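Local atomic coordinates of carboxynorspermidine decarboxylase (Campylobacter jejuni subsp. jejuni 81116, PDB entry 3N29), a protein that probably uses pyridoxal 5'-phosphate to remove the carboxylate of carboxynorspermidine, yielding the polyamine norspermidine. Residues S316-A321 with Y358-K363; Q294-D299 with Y342-N347; T278-A283 with K369-D374. All coordinates share one frame; numbering follows the deposited sequence.

Contact 1 (S316-A321 with Y358-K363); sequences SEVLNA and YAFDKK
A321 CB sits over one face of the F360 ring, 3.8 Å from the ring centroid and 17° off its normal, a CH-pi contact displaced toward the rim of the ring. The same methyl touches Y358 CB, so it packs against both aromatic residues of the 358-363 segment. V318 adds a branch to each ring: CG2 presses on Y358 CE1 at 3.4 Å, whereas CG1 lies farther from F360 CE1, at 4.1 Å. With CG1 anti to the backbone N (chi1 166°), the valine sends one methyl to each ring and crosses both side chains at about a right angle. V318 to A321 form a type II beta turn, closed by A321 N giving a hydrogen bond to V318 O; the turn leads into strand 321-325, the antiparallel partner of strand 354-360 in the C-terminal beta domain. Backbone bonds of E317 to L373 and of L319 to V371 join this loop to segment 369-374. Where the loop meets the strand, A321 CA approaches A359 O at 3.1 Å, a CA-H...O contact. At the polar edge Y358 OH donates to S316 O at 2.7 Å, in the carbonyl plane on a lone pair, and S316 O lies near the plane of the ring. Beyond F360, a water accepts from D361 N and donates to N320 O, bridging the turn to the end of the strand.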
loop_
_atom_site.group_PDB
_atom_site.type_symbol
_atom_site.label_atom_id
_atom_site.label_comp_id
_atom_site.label_asym_id
_atom_site.label_seq_id
_atom_site.Cartn_x
_atom_site.Cartn_y
_atom_site.Cartn_z
ATOM N N SER A 316 -1.270 9.762 13.141
ATOM C CA SER A 316 0.029 9.760 13.792
ATOM C C SER A 316 0.227 10.932 14.710
ATOM O O SER A 316 -0.175 12.057 14.397
ATOM C CB SER A 316 1.131 9.736 12.743
ATOM O OG SER A 316 2.431 9.635 13.337
ATOM N N GLU A 317 0.927 10.672 15.813
ATOM C CA GLU A 317 1.404 11.739 16.643
ATOM C C GLU A 317 2.614 12.349 15.940
ATOM O O GLU A 317 3.290 11.684 15.081
ATOM C CB GLU A 317 1.778 11.235 18.050
ATOM C CG GLU A 317 0.610 10.634 18.856
ATOM C CD GLU A 317 -0.374 11.648 19.461
ATOM O OE1 GLU A 317 -0.116 12.915 19.382
ATOM O OE2 GLU A 317 -1.417 11.165 20.024
ATOM N N VAL A 318 2.845 13.620 16.228
ATOM C CA VAL A 318 3.970 14.375 15.705
ATOM C C VAL A 318 4.735 14.995 16.843
ATOM O O VAL A 318 4.107 15.530 17.815
ATOM C CB VAL A 318 3.484 15.464 14.727
ATOM C CG1 VAL A 318 4.578 16.505 14.407
ATOM C CG2 VAL A 318 2.933 14.787 13.448
ATOM N N LEU A 319 6.056 14.866 16.784
ATOM C CA LEU A 319 6.915 15.388 17.863
ATOM C C LEU A 319 6.685 16.903 18.036
ATOM O O LEU A 319 6.638 17.621 17.044
ATOM C CB LEU A 319 8.354 15.142 17.535
ATOM C CG LEU A 319 9.424 15.630 18.496
ATOM C CD1 LEU A 319 9.470 14.839 19.847
ATOM C CD2 LEU A 319 10.799 15.577 17.766
ATOM N N ASN A 320 6.502 17.330 19.300
ATOM C CA ASN A 320 6.256 18.716 19.690
ATOM C C ASN A 320 4.959 19.278 19.172
ATOM O O ASN A 320 4.805 20.466 19.127
ATOM C CB ASN A 320 7.389 19.665 19.251
ATOM C CG ASN A 320 8.727 19.273 19.820
ATOM O OD1 ASN A 320 8.825 18.894 20.977
ATOM N ND2 ASN A 320 9.771 19.293 18.977
ATOM N N ALA A 321 4.031 18.435 18.745
ATOM C CA ALA A 321 2.732 18.929 18.303
ATOM C C ALA A 321 1.621 18.171 18.990
ATOM O O ALA A 321 1.834 17.039 19.521
ATOM C CB ALA A 321 2.613 18.824 16.743
ATOM N N TYR A 358 -2.725 19.792 13.243
ATOM C CA TYR A 358 -1.913 19.733 14.442
ATOM C C TYR A 358 -1.568 21.133 14.929
ATOM O O TYR A 358 -1.493 22.106 14.124
ATOM C CB TYR A 358 -0.590 19.000 14.139
ATOM C CG TYR A 358 -0.674 17.566 13.631
ATOM C CD1 TYR A 358 -0.385 16.505 14.462
ATOM C CD2 TYR A 358 -1.037 17.274 12.301
ATOM C CE1 TYR A 358 -0.430 15.198 14.004
ATOM C CE2 TYR A 358 -1.087 15.917 11.828
ATOM C CZ TYR A 358 -0.785 14.901 12.688
ATOM O OH TYR A 358 -0.800 13.599 12.233
ATOM N N ALA A 359 -1.353 21.226 16.241
ATOM C CA ALA A 359 -1.053 22.434 16.922
ATOM C C ALA A 359 0.420 22.372 17.281
ATOM O O ALA A 359 0.859 21.355 17.871
ATOM C CB ALA A 359 -1.852 22.538 18.209
ATOM N N PHE A 360 1.130 23.450 16.933
ATOM C CA PHE A 360 2.542 23.651 17.275
ATOM C C PHE A 360 2.715 24.897 18.171
ATOM O O PHE A 360 1.841 25.785 18.158
ATOM C CB PHE A 360 3.370 23.833 15.988
ATOM C CG PHE A 360 3.390 22.626 15.077
ATOM C CD1 PHE A 360 4.466 21.732 15.099
ATOM C CD2 PHE A 360 2.365 22.393 14.169
ATOM C CE1 PHE A 360 4.531 20.642 14.227
ATOM C CE2 PHE A 360 2.408 21.280 13.333
ATOM C CZ PHE A 360 3.465 20.401 13.364
ATOM N N ASP A 361 3.837 24.952 18.912
ATOM C CA ASP A 361 4.240 26.112 19.749
ATOM C C ASP A 361 4.807 27.298 18.990
ATOM O O ASP A 361 4.974 28.372 19.563
ATOM C CB ASP A 361 5.400 25.710 20.665
ATOM C CG ASP A 361 4.951 24.924 21.833
ATOM O OD1 ASP A 361 3.745 24.603 21.921
ATOM O OD2 ASP A 361 5.804 24.646 22.700
ATOM N N LYS A 362 5.186 27.096 17.740
ATOM C CA LYS A 362 5.710 28.195 16.922
ATOM C C LYS A 362 5.343 27.975 15.462
ATOM O O LYS A 362 4.950 26.865 15.098
ATOM C CB LYS A 362 7.230 28.262 17.085
ATOM C CG LYS A 362 7.890 26.915 16.992
ATOM C CD LYS A 362 9.419 27.019 16.683
ATOM C CE LYS A 362 9.893 25.742 15.942
ATOM N NZ LYS A 362 11.310 25.875 15.412
ATOM N N LYS A 363 5.413 29.016 14.644
ATOM C CA LYS A 363 5.059 28.880 13.251
ATOM C C LYS A 363 6.036 27.963 12.584
ATOM O O LYS A 363 7.195 27.920 12.940
ATOM C CB LYS A 363 5.084 30.224 12.507
ATOM C CG LYS A 363 3.993 31.136 12.970
ATOM C CD LYS A 363 4.154 32.545 12.362
ATOM C CE LYS A 363 2.949 33.367 12.681
ATOM N NZ LYS A 363 1.808 32.931 11.854
HETATM O O HOH W 1 -1.634 10.806 10.505
HETATM O O HOH W 2 5.731 22.885 18.758
#

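Contact 2 (Q294-D299 with Y342-N347); sequences QIAILD and YLLTGN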
loop_
_atom_site.group_PDB
_atom_site.type_symbol
_atom_site.label_atom_id
_atom_site.label_comp_id
_atom_site.label_asym_id
_atom_site.label_seq_id
_atom_site.Cartn_x
_atom_site.Cartn_y
_atom_site.Cartn_z
ATOM N N GLN A 294 -3.837 27.180 7.478
ATOM C CA GLN A 294 -2.487 27.072 7.020
ATOM C C GLN A 294 -2.248 25.592 6.745
ATOM O O GLN A 294 -2.655 24.748 7.487
ATOM C CB GLN A 294 -1.511 27.563 8.049
ATOM C CG GLN A 294 -1.672 29.002 8.423
ATOM C CD GLN A 294 -1.229 29.874 7.362
ATOM O OE1 GLN A 294 -0.080 29.949 7.070
ATOM N NE2 GLN A 294 -2.143 30.535 6.754
ATOM N N ILE A 295 -1.626 25.333 5.621
ATOM C CA ILE A 295 -1.344 23.998 5.173
ATOM C C ILE A 295 0.128 23.824 4.846
ATOM O O ILE A 295 0.638 24.520 4.036
ATOM C CB ILE A 295 -2.154 23.691 3.913
ATOM C CG1 ILE A 295 -3.630 23.923 4.173
ATOM C CG2 ILE A 295 -1.925 22.287 3.458
ATOM C CD1 ILE A 295 -4.439 23.979 2.989
ATOM N N ALA A 296 0.765 22.845 5.459
ATOM C CA ALA A 296 2.136 22.522 5.191
ATOM C C ALA A 296 2.160 21.297 4.307
ATOM O O ALA A 296 1.574 20.305 4.610
ATOM C CB ALA A 296 2.845 22.245 6.444
ATOM N N ILE A 297 2.844 21.404 3.198
ATOM C CA ILE A 297 2.990 20.293 2.272
ATOM C C ILE A 297 4.385 19.700 2.503
ATOM O O ILE A 297 5.385 20.397 2.341
ATOM C CB ILE A 297 2.869 20.772 0.884
ATOM C CG1 ILE A 297 1.489 21.456 0.708
ATOM C CG2 ILE A 297 3.054 19.610 -0.101
ATOM C CD1 ILE A 297 1.146 21.960 -0.760
ATOM N N LEU A 298 4.413 18.456 2.873
ATOM C CA LEU A 298 5.633 17.783 3.251
ATOM C C LEU A 298 6.183 16.934 2.118
ATOM O O LEU A 298 5.444 16.588 1.159
ATOM C CB LEU A 298 5.419 16.911 4.451
ATOM C CG LEU A 298 4.652 17.568 5.569
ATOM C CD1 LEU A 298 4.509 16.587 6.713
ATOM C CD2 LEU A 298 5.247 18.954 5.952
ATOM N N ASP A 299 7.420 16.418 2.301
ATOM C CA ASP A 299 8.000 15.476 1.310
ATOM C C ASP A 299 7.774 14.009 1.631
ATOM O O ASP A 299 8.583 13.087 1.337
ATOM C CB ASP A 299 9.493 15.815 1.038
ATOM C CG ASP A 299 10.400 15.690 2.279
ATOM O OD1 ASP A 299 9.909 15.343 3.337
ATOM O OD2 ASP A 299 11.634 15.963 2.147
ATOM N N TYR A 342 -1.799 23.861 11.944
ATOM C CA TYR A 342 -1.553 23.548 10.533
ATOM C C TYR A 342 -2.171 22.184 10.114
ATOM O O TYR A 342 -2.128 21.190 10.902
ATOM C CB TYR A 342 -0.054 23.444 10.331
ATOM C CG TYR A 342 0.729 24.737 10.435
ATOM C CD1 TYR A 342 1.035 25.471 9.309
ATOM C CD2 TYR A 342 1.212 25.166 11.652
ATOM C CE1 TYR A 342 1.763 26.661 9.381
ATOM C CE2 TYR A 342 1.937 26.323 11.761
ATOM C CZ TYR A 342 2.194 27.080 10.617
ATOM O OH TYR A 342 2.921 28.185 10.765
ATOM N N LEU A 343 -2.710 22.129 8.905
ATOM C CA LEU A 343 -2.954 20.861 8.202
ATOM C C LEU A 343 -1.589 20.366 7.668
ATOM O O LEU A 343 -0.872 21.104 6.995
ATOM C CB LEU A 343 -3.952 21.034 7.058
ATOM C CG LEU A 343 -5.426 21.121 7.443
ATOM C CD1 LEU A 343 -6.309 21.419 6.141
ATOM C CD2 LEU A 343 -5.823 19.808 8.128
ATOM N N LEU A 344 -1.187 19.167 8.039
ATOM C CA LEU A 344 0.024 18.539 7.476
ATOM C C LEU A 344 -0.415 17.594 6.377
ATOM O O LEU A 344 -1.382 16.812 6.588
ATOM C CB LEU A 344 0.727 17.723 8.542
ATOM C CG LEU A 344 1.274 18.504 9.729
ATOM C CD1 LEU A 344 2.081 17.531 10.637
ATOM C CD2 LEU A 344 2.106 19.746 9.389
ATOM N N THR A 345 0.192 17.745 5.205
ATOM C CA THR A 345 -0.261 17.061 4.048
ATOM C C THR A 345 0.910 16.519 3.266
ATOM O O THR A 345 2.038 16.964 3.469
ATOM C CB THR A 345 -1.064 18.019 3.175
ATOM O OG1 THR A 345 -0.277 19.075 2.638
ATOM C CG2 THR A 345 -2.268 18.701 4.005
ATOM N N GLY A 346 0.619 15.656 2.297
ATOM C CA GLY A 346 1.644 14.923 1.566
ATOM C C GLY A 346 1.915 15.428 0.170
ATOM O O GLY A 346 1.257 16.294 -0.335
ATOM N N ASN A 347 2.836 14.744 -0.477
ATOM C CA ASN A 347 3.383 15.100 -1.795
ATOM C C ASN A 347 2.868 14.256 -2.985
ATOM O O ASN A 347 3.319 14.467 -4.132
ATOM C CB ASN A 347 4.909 15.157 -1.815
ATOM C CG ASN A 347 5.569 13.860 -1.497
ATOM O OD1 ASN A 347 4.911 12.880 -1.048
ATOM N ND2 ASN A 347 6.896 13.827 -1.666
#
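T345 has chi1 at 66°, which sets OG1 between its backbone N and carbonyl carbon and turns the hydroxyl to A296 O, 3.0 Å away. The hydroxyl donates from above the carbonyl plane, 43° out of it, while T345 N gives its hydrogen to A296 O nearly along the C=O axis; one carbonyl oxygen is thus gripped by two donors of a single residue. CG2 of T345, anti to the carbonyl carbon, meets I295 CG2 at 3.6 Å, and OG1 also lies beside I297 CG1 at 3.5 Å. On this same face I295 and L343 run side by side, pointing the same way. The other face carries A296 CB against L344 CD2 at 3.9 Å, and Q294 CB near the Y342 ring, 3.5 Å from CD1. The backbones are joined by a parallel ladder: Q294 O accepts from L343 N, A296 N donates to L343 O at 2.8 Å, and L298 N donates to T345 O at 2.9 Å. Past the ladder N347 CB approaches L298 O. D299 turns its carboxylate to T44 and S284, and forms a salt bridge with K122 of the second subunit, whose Y178 packs on I295 and L343 and whose R180 bonds to G346 O. Strands 294-298 and 342-345 run parallel, their axes 23° apart, as neighbours in the mixed sheet: strand 279-290 flanks 294-298 antiparallel on one side, strand 354-360 flanks 340-345 antiparallel on the other, and I370 and F372 of strand 369-372 pack on L298.

Contact 3 (T278-A283 with K369-D374); sequences TGNLVA and KIVFLD
An antiparallel ladder in the C-terminal beta domain joins the start of the long strand 279-290 to strand 369-372. L281 pairs with F372 and A283 with I370, both as hydrogen-bonded pairs, with the non-hydrogen-bonded pair V282 and V371 between them. F372 N reaches L281 O at 2.8 Å while L281 N returns a bond to F372 O; I370 N to A283 O, also 2.8 Å, is matched by A283 N to I370 O. V282 CG1 touches K369 CD at 4.0 Å; V282 CG2 and V371 CG2 lie at the edge of contact, 4.4 Å apart. The F372 ring has I370 CG2 of its own strand over one face, with L281 O and A283 CB near its plane at the edge. Past the ladder the N280 side chain takes over. Its CG stands anti to the carbonyl carbon (chi1 -47°), running beside L373, and OD1 accepts from D374 N at 3.1 Å in the plane of the amide, with an N-H...O angle of 159°. N280 CB meets V371 CG1 at 3.5 Å, and ND2 bonds to Y39. D374 OD1 takes the backbone N of Q277 and a water at 2.6 Å, which weakly joins T278 N. Bonds to D374 N and Y39 limit rotation of the N280 amide; the first also extends the link past the L281-F372 pair, while the D374 carboxylate ties back to the chain just ahead of the first strand.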
loop_
_atom_site.group_PDB
_atom_site.type_symbol
_atom_site.label_atom_id
_atom_site.label_comp_id
_atom_site.label_asym_id
_atom_site.label_seq_id
_atom_site.Cartn_x
_atom_site.Cartn_y
_atom_site.Cartn_z
ATOM N N THR A 278 10.222 2.439 18.495
ATOM C CA THR A 278 11.640 2.421 18.204
ATOM C C THR A 278 12.122 3.495 17.232
ATOM O O THR A 278 13.264 3.644 17.046
ATOM C CB THR A 278 12.098 1.048 17.685
ATOM O OG1 THR A 278 11.466 0.745 16.457
ATOM C CG2 THR A 278 11.780 -0.003 18.665
ATOM N N GLY A 279 11.231 4.182 16.552
ATOM C CA GLY A 279 11.667 5.131 15.551
ATOM C C GLY A 279 10.606 5.994 14.916
ATOM O O GLY A 279 9.461 5.746 15.084
ATOM N N ASN A 280 11.036 6.955 14.126
ATOM C CA ASN A 280 10.161 7.924 13.514
ATOM C C ASN A 280 10.354 8.115 12.040
ATOM O O ASN A 280 11.340 7.756 11.538
ATOM C CB ASN A 280 10.302 9.260 14.235
ATOM C CG ASN A 280 10.258 9.110 15.732
ATOM O OD1 ASN A 280 9.447 8.421 16.243
ATOM N ND2 ASN A 280 11.137 9.771 16.411
ATOM N N LEU A 281 9.361 8.670 11.363
ATOM C CA LEU A 281 9.524 9.067 10.051
ATOM C C LEU A 281 9.700 10.584 9.990
ATOM O O LEU A 281 8.814 11.341 10.457
ATOM C CB LEU A 281 8.320 8.609 9.234
ATOM C CG LEU A 281 8.104 9.158 7.828
ATOM C CD1 LEU A 281 9.228 8.778 6.924
ATOM C CD2 LEU A 281 6.690 8.735 7.242
ATOM N N VAL A 282 10.824 11.050 9.401
ATOM C CA VAL A 282 11.213 12.425 9.395
ATOM C C VAL A 282 11.031 13.001 8.025
ATOM O O VAL A 282 11.496 12.398 7.047
ATOM C CB VAL A 282 12.696 12.596 9.849
ATOM C CG1 VAL A 282 12.997 14.125 9.853
ATOM C CG2 VAL A 282 12.857 11.935 11.219
ATOM N N ALA A 283 10.338 14.118 7.907
ATOM C CA ALA A 283 10.013 14.698 6.607
ATOM C C ALA A 283 10.307 16.160 6.718
ATOM O O ALA A 283 10.483 16.684 7.843
ATOM C CB ALA A 283 8.502 14.462 6.330
ATOM N N LYS A 369 11.722 20.394 9.922
ATOM C CA LYS A 369 11.580 18.948 9.926
ATOM C C LYS A 369 10.327 18.637 10.779
ATOM O O LYS A 369 10.188 19.166 11.931
ATOM C CB LYS A 369 12.785 18.296 10.552
ATOM C CG LYS A 369 14.124 18.620 9.891
ATOM C CD LYS A 369 14.337 17.765 8.694
ATOM C CE LYS A 369 15.774 17.599 8.356
ATOM N NZ LYS A 369 16.399 18.893 7.984
ATOM N N ILE A 370 9.459 17.781 10.235
ATOM C CA ILE A 370 8.266 17.213 10.921
ATOM C C ILE A 370 8.562 15.744 11.226
ATOM O O ILE A 370 8.993 14.950 10.328
ATOM C CB ILE A 370 7.070 17.275 10.065
ATOM C CG1 ILE A 370 6.823 18.728 9.588
ATOM C CG2 ILE A 370 5.887 16.580 10.727
ATOM C CD1 ILE A 370 6.271 19.631 10.766
ATOM N N VAL A 371 8.440 15.380 12.495
ATOM C CA VAL A 371 8.817 14.051 12.968
ATOM C C VAL A 371 7.526 13.292 13.341
ATOM O O VAL A 371 6.838 13.601 14.352
ATOM C CB VAL A 371 9.801 14.156 14.164
ATOM C CG1 VAL A 371 10.196 12.754 14.725
ATOM C CG2 VAL A 371 11.018 14.984 13.742
ATOM N N PHE A 372 7.149 12.345 12.504
ATOM C CA PHE A 372 6.007 11.461 12.752
ATOM C C PHE A 372 6.474 10.313 13.677
ATOM O O PHE A 372 7.386 9.497 13.346
ATOM C CB PHE A 372 5.428 10.916 11.441
ATOM C CG PHE A 372 4.766 11.964 10.597
ATOM C CD1 PHE A 372 3.525 12.434 10.934
ATOM C CD2 PHE A 372 5.419 12.507 9.540
ATOM C CE1 PHE A 372 2.923 13.472 10.126
ATOM C CE2 PHE A 372 4.877 13.548 8.771
ATOM C CZ PHE A 372 3.616 14.006 9.070
ATOM N N LEU A 373 5.804 10.231 14.814
ATOM C CA LEU A 373 6.257 9.340 15.914
ATOM C C LEU A 373 5.836 7.886 15.664
ATOM O O LEU A 373 4.694 7.630 15.214
ATOM C CB LEU A 373 5.682 9.836 17.265
ATOM C CG LEU A 373 6.198 11.219 17.687
ATOM C CD1 LEU A 373 5.524 11.623 19.063
ATOM C CD2 LEU A 373 7.732 11.244 17.847
ATOM N N ASP A 374 6.727 6.943 15.990
ATOM C CA ASP A 374 6.397 5.509 16.034
ATOM C C ASP A 374 6.005 4.974 14.703
ATOM O O ASP A 374 4.872 4.477 14.496
ATOM C CB ASP A 374 5.313 5.220 17.068
ATOM C CG ASP A 374 5.127 3.734 17.317
ATOM O OD1 ASP A 374 6.121 2.965 17.102
ATOM O OD2 ASP A 374 4.000 3.353 17.786
HETATM O O HOH W 3 8.242 2.428 15.619
#

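Overall arrangement
From the N terminus, 278-283 comes first, and its partner 369-374 is the last segment reached, so contact 3 closes the longest loop and encloses the other two contacts. Inside it the order is 294-299, 316-321, 342-347, 358-363, so the loops closed by contacts 2 and 1 cross. A probable hydrogen bond from Y358 N to Y342 O, 2.8 Å, couples contact 2 to contact 1 between neighbouring strands. V318 CG2 packs on F372 CD1, linking contacts 1 and 3. L344 CD1 on I370 CG2, and D299 OD1 near A283 CA, join contacts 2 and 3. All three lie in the C-terminal beta domain, apart from the eight-stranded parallel barrel.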